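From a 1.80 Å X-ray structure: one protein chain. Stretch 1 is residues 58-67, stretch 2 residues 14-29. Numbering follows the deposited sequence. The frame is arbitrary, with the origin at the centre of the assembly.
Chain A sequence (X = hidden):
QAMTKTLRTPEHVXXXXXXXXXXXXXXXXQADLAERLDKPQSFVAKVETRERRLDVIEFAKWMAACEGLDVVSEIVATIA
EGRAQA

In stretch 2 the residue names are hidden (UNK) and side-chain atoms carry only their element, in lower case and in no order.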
ATOM      1  N   GLU A  58       7.112   0.665   0.470  1.00 18.01           N
ATOM      2  CA  GLU A  58       7.688   0.459  -0.879  1.00 18.10           C
ATOM      3  C   GLU A  58       6.743   1.148  -1.904  1.00 16.09           C
ATOM      4  O   GLU A  58       7.207   1.782  -2.841  1.00 15.76           O
ATOM      5  CB  GLU A  58       7.860  -1.025  -1.177  1.00 18.00           C
ATOM      6  CG  GLU A  58       8.904  -1.702  -0.298  1.00 18.97           C
ATOM      7  CD  GLU A  58       8.895  -3.232  -0.353  1.00 22.61           C
ATOM      8  OE1 GLU A  58       7.881  -3.817  -0.693  1.00 21.43           O
ATOM      9  OE2 GLU A  58       9.951  -3.862  -0.105  1.00 22.74           O
ATOM     10  N   PHE A  59       5.423   1.023  -1.727  1.00 16.93           N
ATOM     11  CA  PHE A  59       4.468   1.684  -2.608  1.00 16.74           C
ATOM     12  C   PHE A  59       4.650   3.188  -2.584  1.00 16.49           C
ATOM     13  O   PHE A  59       4.625   3.851  -3.631  1.00 15.81           O
ATOM     14  CB  PHE A  59       3.049   1.248  -2.191  1.00 17.41           C
ATOM     15  CG  PHE A  59       1.954   1.991  -2.830  1.00 15.16           C
ATOM     16  CD1 PHE A  59       1.645   1.779  -4.170  1.00 15.51           C
ATOM     17  CD2 PHE A  59       1.092   2.813  -2.080  1.00 12.76           C
ATOM     18  CE1 PHE A  59       0.597   2.403  -4.752  1.00 15.60           C
ATOM     19  CE2 PHE A  59       0.006   3.506  -2.717  1.00 15.83           C
ATOM     20  CZ  PHE A  59      -0.227   3.292  -4.061  1.00 19.73           C
ATOM     21  N   ALA A  60       4.707   3.770  -1.389  1.00 16.28           N
ATOM     22  CA  ALA A  60       4.931   5.201  -1.257  1.00 16.33           C
ATOM     23  C   ALA A  60       6.175   5.615  -2.029  1.00 15.60           C
ATOM     24  O   ALA A  60       6.155   6.620  -2.762  1.00 15.67           O
ATOM     25  CB  ALA A  60       5.009   5.600   0.297  1.00 14.86           C
ATOM     26  N   LYS A  61       7.284   4.887  -1.857  1.00 15.93           N
ATOM     27  CA  LYS A  61       8.508   5.290  -2.502  1.00 15.79           C
ATOM     28  C   LYS A  61       8.413   5.172  -4.042  1.00 13.40           C
ATOM     29  O   LYS A  61       8.940   5.997  -4.782  1.00 14.41           O
ATOM     30  CB  LYS A  61       9.670   4.465  -1.963  1.00 15.75           C
ATOM     31  CG  LYS A  61      10.059   4.802  -0.455  1.00 19.80           C
ATOM     32  CD  LYS A  61      11.062   3.783   0.049  1.00 25.89           C
ATOM     33  CE  LYS A  61      11.546   4.075   1.500  1.00 30.31           C
ATOM     34  NZ  LYS A  61      12.636   3.152   1.995  1.00 33.79           N
ATOM     35  N   TRP A  62       7.804   4.113  -4.493  1.00 13.59           N
ATOM     36  CA  TRP A  62       7.608   3.844  -5.968  1.00 13.15           C
ATOM     37  C   TRP A  62       6.789   5.000  -6.553  1.00 12.80           C
ATOM     38  O   TRP A  62       7.134   5.581  -7.575  1.00 12.86           O
ATOM     39  CB  TRP A  62       6.820   2.548  -6.133  1.00 13.23           C
ATOM     40  CG  TRP A  62       6.574   2.046  -7.543  1.00 11.57           C
ATOM     41  CD1 TRP A  62       5.759   2.601  -8.488  1.00 12.70           C
ATOM     42  CD2 TRP A  62       7.012   0.802  -8.080  1.00 11.13           C
ATOM     43  NE1 TRP A  62       5.710   1.800  -9.611  1.00 11.49           N
ATOM     44  CE2 TRP A  62       6.476   0.694  -9.393  1.00 10.49           C
ATOM     45  CE3 TRP A  62       7.829  -0.215  -7.609  1.00 15.73           C
ATOM     46  CZ2 TRP A  62       6.749  -0.388 -10.220  1.00 11.97           C
ATOM     47  CZ3 TRP A  62       8.064  -1.297  -8.412  1.00 14.12           C
ATOM     48  CH2 TRP A  62       7.522  -1.373  -9.723  1.00 13.14           C
ATOM     49  N   MET A  63       5.666   5.330  -5.912  1.00 14.40           N
ATOM     50  CA  MET A  63       4.796   6.354  -6.453  1.00 13.23           C
ATOM     51  C   MET A  63       5.466   7.721  -6.441  1.00 14.14           C
ATOM     52  O   MET A  63       5.337   8.463  -7.375  1.00 13.42           O
ATOM     53  CB  MET A  63       3.429   6.355  -5.728  1.00 13.58           C
ATOM     54  CG  MET A  63       2.618   5.064  -6.029  1.00 12.95           C
ATOM     55  SD  MET A  63       2.288   4.612  -7.758  1.00  7.31           S
ATOM     56  CE  MET A  63       1.361   6.040  -8.343  1.00 17.99           C
ATOM     57  N   ALA A  64       6.210   8.034  -5.387  1.00 13.98           N
ATOM     58  CA  ALA A  64       6.986   9.259  -5.347  1.00 14.10           C
ATOM     59  C   ALA A  64       8.059   9.323  -6.405  1.00 12.45           C
ATOM     60  O   ALA A  64       8.287  10.404  -6.984  1.00 12.94           O
ATOM     61  CB  ALA A  64       7.677   9.446  -3.921  1.00 14.01           C
ATOM     62  N   ALA A  65       8.724   8.217  -6.650  1.00 13.22           N
ATOM     63  CA  ALA A  65       9.773   8.156  -7.701  1.00 14.47           C
ATOM     64  C   ALA A  65       9.184   8.319  -9.095  1.00 13.84           C
ATOM     65  O   ALA A  65       9.884   8.752 -10.004  1.00 14.23           O
ATOM     66  CB  ALA A  65      10.593   6.833  -7.616  1.00 13.62           C
ATOM     67  N   CYS A  66       7.904   7.999  -9.242  1.00 15.08           N
ATOM     68  CA  CYS A  66       7.180   8.165 -10.510  1.00 14.91           C
ATOM     69  C   CYS A  66       6.429   9.462 -10.542  1.00 14.89           C
ATOM     70  O   CYS A  66       5.692   9.681 -11.479  1.00 16.72           O
ATOM     71  CB  CYS A  66       6.194   7.027 -10.714  1.00 14.60           C
ATOM     72  SG  CYS A  66       6.943   5.344 -10.926  1.00 15.98           S
ATOM     73  N   GLU A  67       6.629  10.331  -9.557  1.00 14.91           N
ATOM     74  CA  GLU A  67       5.905  11.621  -9.461  1.00 16.37           C
ATOM     75  C   GLU A  67       4.398  11.381  -9.595  1.00 16.07           C
ATOM     76  O   GLU A  67       3.706  12.005 -10.392  1.00 15.64           O
ATOM     77  CB  GLU A  67       6.420  12.605 -10.526  1.00 17.67           C
ATOM     78  CG  GLU A  67       7.920  12.645 -10.561  1.00 21.13           C
ATOM     79  CD  GLU A  67       8.405  13.716 -11.500  1.00 28.71           C
ATOM     80  OE1 GLU A  67       8.346  13.520 -12.743  1.00 31.73           O
ATOM     81  OE2 GLU A  67       8.800  14.774 -10.985  1.00 31.04           O
ATOM     82  N   UNK A  14      -4.915  -5.114 -10.752  1.00 16.42           N
ATOM     83  CA  UNK A  14      -5.124  -3.641 -10.887  1.00 15.99           C
ATOM     84  C   UNK A  14      -3.964  -2.830 -10.316  1.00 15.46           C
ATOM     85  O   UNK A  14      -3.483  -1.905 -10.938  1.00 14.50           O
ATOM     86  c   UNK A  14      -7.070  -1.066 -11.301  1.00 18.53           C
ATOM     87  c   UNK A  14      -6.473  -1.069  -9.005  1.00 17.56           C
ATOM     88  c   UNK A  14      -6.430  -3.239 -10.226  1.00 15.11           C
ATOM     89  o   UNK A  14      -7.260   2.286 -10.034  1.00 23.33           O
ATOM     90  c   UNK A  14      -7.274   0.286 -11.258  1.00 18.71           C
ATOM     91  c   UNK A  14      -6.649   0.271  -8.965  1.00 19.34           C
ATOM     92  c   UNK A  14      -7.069   0.937 -10.079  1.00 17.84           C
ATOM     93  c   UNK A  14      -6.659  -1.767 -10.169  1.00 15.33           C
ATOM     94  N   UNK A  15      -3.513  -3.155  -9.120  1.00 14.81           N
ATOM     95  CA  UNK A  15      -2.459  -2.408  -8.481  1.00 13.98           C
ATOM     96  C   UNK A  15      -1.237  -2.456  -9.400  1.00 14.77           C
ATOM     97  O   UNK A  15      -0.594  -1.436  -9.682  1.00 12.15           O
ATOM     98  c   UNK A  15      -0.663  -3.180  -5.092  1.00 19.76           C
ATOM     99  c   UNK A  15      -2.121  -3.014  -7.133  1.00 14.44           C
ATOM    100  c   UNK A  15      -0.903  -0.918  -6.267  1.00 17.77           C
ATOM    101  c   UNK A  15      -0.871  -2.477  -6.457  1.00 15.81           C
ATOM    102  N   UNK A  16      -0.986  -3.641  -9.946  1.00 13.96           N
ATOM    103  CA  UNK A  16       0.199  -3.824 -10.744  1.00 15.32           C
ATOM    104  C   UNK A  16       0.107  -3.021 -11.998  1.00 13.89           C
ATOM    105  O   UNK A  16       1.116  -2.463 -12.428  1.00 13.58           O
ATOM    106  c   UNK A  16       0.436  -5.280 -11.021  1.00 15.23           C
ATOM    107  s   UNK A  16       1.172  -5.995  -9.503  1.00 23.24           S
ATOM    108  N   UNK A  17      -1.083  -2.979 -12.593  1.00 14.37           N
ATOM    109  CA  UNK A  17      -1.304  -2.156 -13.758  1.00 13.64           C
ATOM    110  C   UNK A  17      -0.986  -0.688 -13.439  1.00 13.91           C
ATOM    111  O   UNK A  17      -0.344   0.021 -14.227  1.00 13.19           O
ATOM    112  c   UNK A  17      -2.780  -2.352 -14.254  1.00 14.76           C
ATOM    113  c   UNK A  17      -2.404  -1.320 -16.496  1.00 27.61           C
ATOM    114  c   UNK A  17      -3.243  -1.381 -15.256  1.00 19.87           C
ATOM    115  n   UNK A  17      -1.776  -2.442 -16.851  1.00 27.70           N
ATOM    116  o   UNK A  17      -2.363  -0.267 -17.182  1.00 33.50           O
ATOM    117  N   UNK A  18      -1.501  -0.205 -12.328  1.00 14.70           N
ATOM    118  CA  UNK A  18      -1.252   1.197 -11.915  1.00 13.40           C
ATOM    119  C   UNK A  18       0.205   1.456 -11.592  1.00 12.87           C
ATOM    120  O   UNK A  18       0.695   2.552 -11.905  1.00 13.29           O
ATOM    121  n   UNK A  18      -5.736   4.536 -11.231  1.00 18.57           N
ATOM    122  c   UNK A  18      -4.496   4.832 -11.587  1.00 19.71           C
ATOM    123  n   UNK A  18      -3.656   3.878 -12.019  1.00 15.22           N
ATOM    124  c   UNK A  18      -3.580   1.649 -10.913  1.00 14.46           C
ATOM    125  n   UNK A  18      -4.091   6.095 -11.542  1.00 18.45           N
ATOM    126  c   UNK A  18      -4.005   2.467 -12.199  1.00 14.85           C
ATOM    127  c   UNK A  18      -2.100   1.620 -10.705  1.00 14.11           C
ATOM    128  N   UNK A  19       0.903   0.491 -11.004  1.00 11.81           N
ATOM    129  CA  UNK A  19       2.346   0.682 -10.711  1.00 12.90           C
ATOM    130  C   UNK A  19       3.099   0.851 -12.012  1.00 11.76           C
ATOM    131  O   UNK A  19       3.932   1.776 -12.199  1.00 11.39           O
ATOM    132  c   UNK A  19       2.930  -1.861  -7.901  1.00 13.87           C
ATOM    133  c   UNK A  19       2.447  -0.529  -8.482  1.00 11.63           C
ATOM    134  c   UNK A  19       3.024   0.673  -7.772  1.00 15.02           C
ATOM    135  c   UNK A  19       2.860  -0.484  -9.947  1.00 12.12           C
ATOM    136  N   UNK A  20       2.797  -0.026 -12.951  1.00 12.05           N
ATOM    137  CA  UNK A  20       3.469   0.028 -14.247  1.00 11.55           C
ATOM    138  C   UNK A  20       3.102   1.311 -14.980  1.00 12.01           C
ATOM    139  O   UNK A  20       3.957   1.935 -15.608  1.00 13.22           O
ATOM    140  n   UNK A  20       1.904  -2.845 -17.194  1.00 18.21           N
ATOM    141  c   UNK A  20       3.292  -2.405 -17.413  1.00 12.26           C
ATOM    142  n   UNK A  20       2.511  -4.741 -15.953  1.00 23.27           N
ATOM    143  c   UNK A  20       1.566  -3.921 -16.458  1.00 23.49           C
ATOM    144  c   UNK A  20       3.131  -1.221 -15.121  1.00 12.63           C
ATOM    145  c   UNK A  20       3.680  -1.156 -16.528  1.00 13.41           C
ATOM    146  n   UNK A  20       0.281  -4.253 -16.309  1.00 23.66           N
ATOM    147  N   UNK A  21       1.822   1.680 -14.981  1.00 12.84           N
ATOM    148  CA  UNK A  21       1.407   2.851 -15.742  1.00 14.32           C
ATOM    149  C   UNK A  21       1.991   4.146 -15.138  1.00 15.04           C
ATOM    150  O   UNK A  21       2.395   5.047 -15.893  1.00 15.25           O
ATOM    151  n   UNK A  21       0.656   3.700 -19.261  1.00 22.42           N
ATOM    152  c   UNK A  21      -0.014   2.837 -18.486  1.00 22.53           C
ATOM    153  o   UNK A  21      -0.107   1.617 -18.766  1.00 22.59           O
ATOM    154  c   UNK A  21      -0.128   2.905 -15.869  1.00 15.08           C
ATOM    155  c   UNK A  21      -0.672   3.433 -17.244  1.00 20.37           C
ATOM    156  N   UNK A  22       2.115   4.207 -13.799  1.00 14.88           N
ATOM    157  CA  UNK A  22       2.832   5.319 -13.177  1.00 13.91           C
ATOM    158  C   UNK A  22       4.263   5.432 -13.721  1.00 13.17           C
ATOM    159  O   UNK A  22       4.747   6.532 -14.034  1.00 14.95           O
ATOM    160  c   UNK A  22       2.796   5.238 -11.604  1.00 12.74           C
ATOM    161  N   UNK A  23       4.964   4.307 -13.833  1.00 13.32           N
ATOM    162  CA  UNK A  23       6.331   4.324 -14.297  1.00 11.81           C
ATOM    163  C   UNK A  23       6.404   4.781 -15.736  1.00 13.49           C
ATOM    164  O   UNK A  23       7.231   5.601 -16.078  1.00 14.45           O
ATOM    165  n   UNK A  23       8.773   0.882 -17.429  1.00 15.51           N
ATOM    166  n   UNK A  23       7.310  -0.802 -17.019  1.00 17.67           N
ATOM    167  c   UNK A  23       6.958   2.938 -14.194  1.00 10.92           C
ATOM    168  n   UNK A  23       8.102   0.416 -15.237  1.00 15.05           N
ATOM    169  c   UNK A  23       8.340   2.799 -14.794  1.00 11.85           C
ATOM    170  c   UNK A  23       8.904   1.460 -14.581  1.00 12.95           C
ATOM    171  c   UNK A  23       8.070   0.173 -16.563  1.00 18.30           C
ATOM    172  N   UNK A  24       5.570   4.170 -16.573  1.00 14.83           N
ATOM    173  CA  UNK A  24       5.529   4.461 -18.004  1.00 15.05           C
ATOM    174  C   UNK A  24       5.096   5.903 -18.204  1.00 16.32           C
ATOM    175  O   UNK A  24       5.662   6.578 -19.078  1.00 14.61           O
ATOM    176  c   UNK A  24       3.773   1.231 -19.433  1.00 14.88           C
ATOM    177  c   UNK A  24       6.174   1.905 -19.700  1.00 18.97           C
ATOM    178  c   UNK A  24       4.923   2.062 -18.868  1.00 15.48           C
ATOM    179  c   UNK A  24       4.538   3.541 -18.728  1.00 15.11           C
ATOM    180  N   UNK A  25       4.123   6.373 -17.405  1.00 17.06           N
ATOM    181  CA  UNK A  25       3.709   7.809 -17.458  1.00 18.08           C
ATOM    182  C   UNK A  25       4.816   8.817 -17.095  1.00 18.01           C
ATOM    183  O   UNK A  25       4.797   9.945 -17.600  1.00 18.47           O
ATOM    184  c   UNK A  25       2.491   8.094 -16.584  1.00 18.11           C
ATOM    185  o   UNK A  25       1.207   6.956 -18.263  1.00 17.12           O
ATOM    186  c   UNK A  25       1.187   7.464 -17.126  1.00 20.10           C
ATOM    187  o   UNK A  25       0.166   7.457 -16.367  1.00 20.19           O
ATOM    188  N   UNK A  26       5.786   8.402 -16.277  1.00 15.81           N
ATOM    189  CA  UNK A  26       6.935   9.242 -15.905  1.00 15.76           C
ATOM    190  C   UNK A  26       8.076   9.121 -16.887  1.00 14.92           C
ATOM    191  O   UNK A  26       9.100   9.791 -16.748  1.00 14.38           O
ATOM    192  c   UNK A  26       7.438   8.858 -14.455  1.00 14.72           C
ATOM    193  N   UNK A  27       7.934   8.237 -17.865  1.00 14.83           N
ATOM    194  CA  UNK A  27       8.919   8.089 -18.901  1.00 15.10           C
ATOM    195  C   UNK A  27      10.135   7.316 -18.470  1.00 14.93           C
ATOM    196  O   UNK A  27      11.229   7.595 -18.970  1.00 14.76           O
ATOM    197  N   UNK A  28       9.943   6.338 -17.579  1.00 14.09           N
ATOM    198  CA  UNK A  28      11.023   5.581 -16.970  1.00 14.35           C
ATOM    199  C   UNK A  28      10.994   4.155 -17.450  1.00 14.29           C
ATOM    200  O   UNK A  28       9.911   3.564 -17.527  1.00 15.05           O
ATOM    201  c   UNK A  28      10.872   5.533 -15.437  1.00 13.92           C
ATOM    202  c   UNK A  28      10.872   6.829 -14.626  1.00 13.91           C
ATOM    203  c   UNK A  28      10.478   6.645 -13.122  1.00 16.14           C
ATOM    204  c   UNK A  28      12.227   7.478 -14.741  1.00 18.83           C
ATOM    205  N   UNK A  29      12.190   3.593 -17.699  1.00 15.20           N
ATOM    206  CA  UNK A  29      12.328   2.185 -17.964  1.00 15.41           C
ATOM    207  C   UNK A  29      12.281   1.494 -16.615  1.00 16.40           C
ATOM    208  O   UNK A  29      12.430   2.142 -15.590  1.00 16.08           O
ATOM    209  c   UNK A  29      13.705   1.861 -18.622  1.00 15.84           C
ATOM    210  o   UNK A  29      14.759   2.222 -17.732  1.00 15.43           O
ATOM    211  c   UNK A  29      13.855   2.614 -19.953  1.00 16.76           C
TER
HETATM  212  O   HOH W   1       3.663   8.717 -13.132  1.00 16.98           O

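Position 14 carries one carbon leading to a six-carbon ring that bears an oxygen; it lies beyond reach of stretch 1 and is Tyr 14. At position 15 four carbons fork at the second, and one terminal methyl comes within 3.9 Å of Phe 59 CE1. A fork at the second carbon makes this Leu 15, and the methyl is CD1. Position 16 has one carbon and a sulfur, with its CA-to-CB bond directed away from stretch 1: Cys 16. Position 17 has three carbons, the third carrying one oxygen and one nitrogen, a terminal amide on a chain long enough for Gln 17; it is out of reach of stretch 1.

Three carbons, a nitrogen and a carbon with two further nitrogens form a guanidinium at position 18, which is Arg 18. It does not touch stretch 1 but turns back along its own helix, where NH1 donates a hydrogen bond to Tyr 14 OH at 3.0 Å.

Position 19 again has four carbons forked at the second. One methyl sits 3.4 Å from Trp 62 CD1, 4.0 Å from Phe 59 CD1 and 4.0 Å from Met 63 SD. This is Leu 19, and the methyl is CD2. It lies over one face of the indole, 3.5 Å from the centroid of the five-membered ring in a CH-pi contact, while meeting the phenyl ring of Phe 59 at its edge.

Position 20 bears a second guanidinium, built from three carbons, a nitrogen, then a carbon with two more nitrogens, and its CA-to-CB bond points away from stretch 1: Arg 20. Position 21, with three carbons ending in an oxygen and a nitrogen, is Gln 21, also out of reach. At position 22 a single carbon, CB, packs 3.7 Å from Met 63 CE and 3.9 Å from Cys 66 CB; this is Ala 22.

Position 23 has the atoms of another guanidinium side chain, and its backbone CA is 3.6 Å from Cys 66 SG. It is Arg 23, whose NH1 donates to the backbone O of position 28 at 2.9 Å. Position 24, four carbons forked at the second, is Leu 24, whose CA-to-CB bond points away from stretch 1; position 25, two carbons with two oxygens on the second, is Asp 25. One carbon at position 26 lies 3.5 Å from Cys 66 O, giving Ala 26. Position 27 has no side-chain atoms and a positive phi, as suits Gly 27 in the Schellman motif closing the helix. At position 28 a forked four-carbon side chain places a methyl 3.8 Å from Ala 65 O: Leu 28, through CD1. Position 29, one carbon carrying an oxygen and a carbon, is Thr 29, an N-cap for the following helix.

The contact joins two helices inclined at 30°, with axes approaching to 9.6 Å. Trp 62 NE1 donates to Leu 19 O at 3.1 Å, satisfying the indole nitrogen within an otherwise largely apolar contact. Near the helix ends, small Ala 22 and Ala 26 pack against Cys 66, and a water donates to both Ala 22 O and Cys 66 O, bridging the backbones.

Stretch 2 (14-29) YLCQRLRQARLDAGLT
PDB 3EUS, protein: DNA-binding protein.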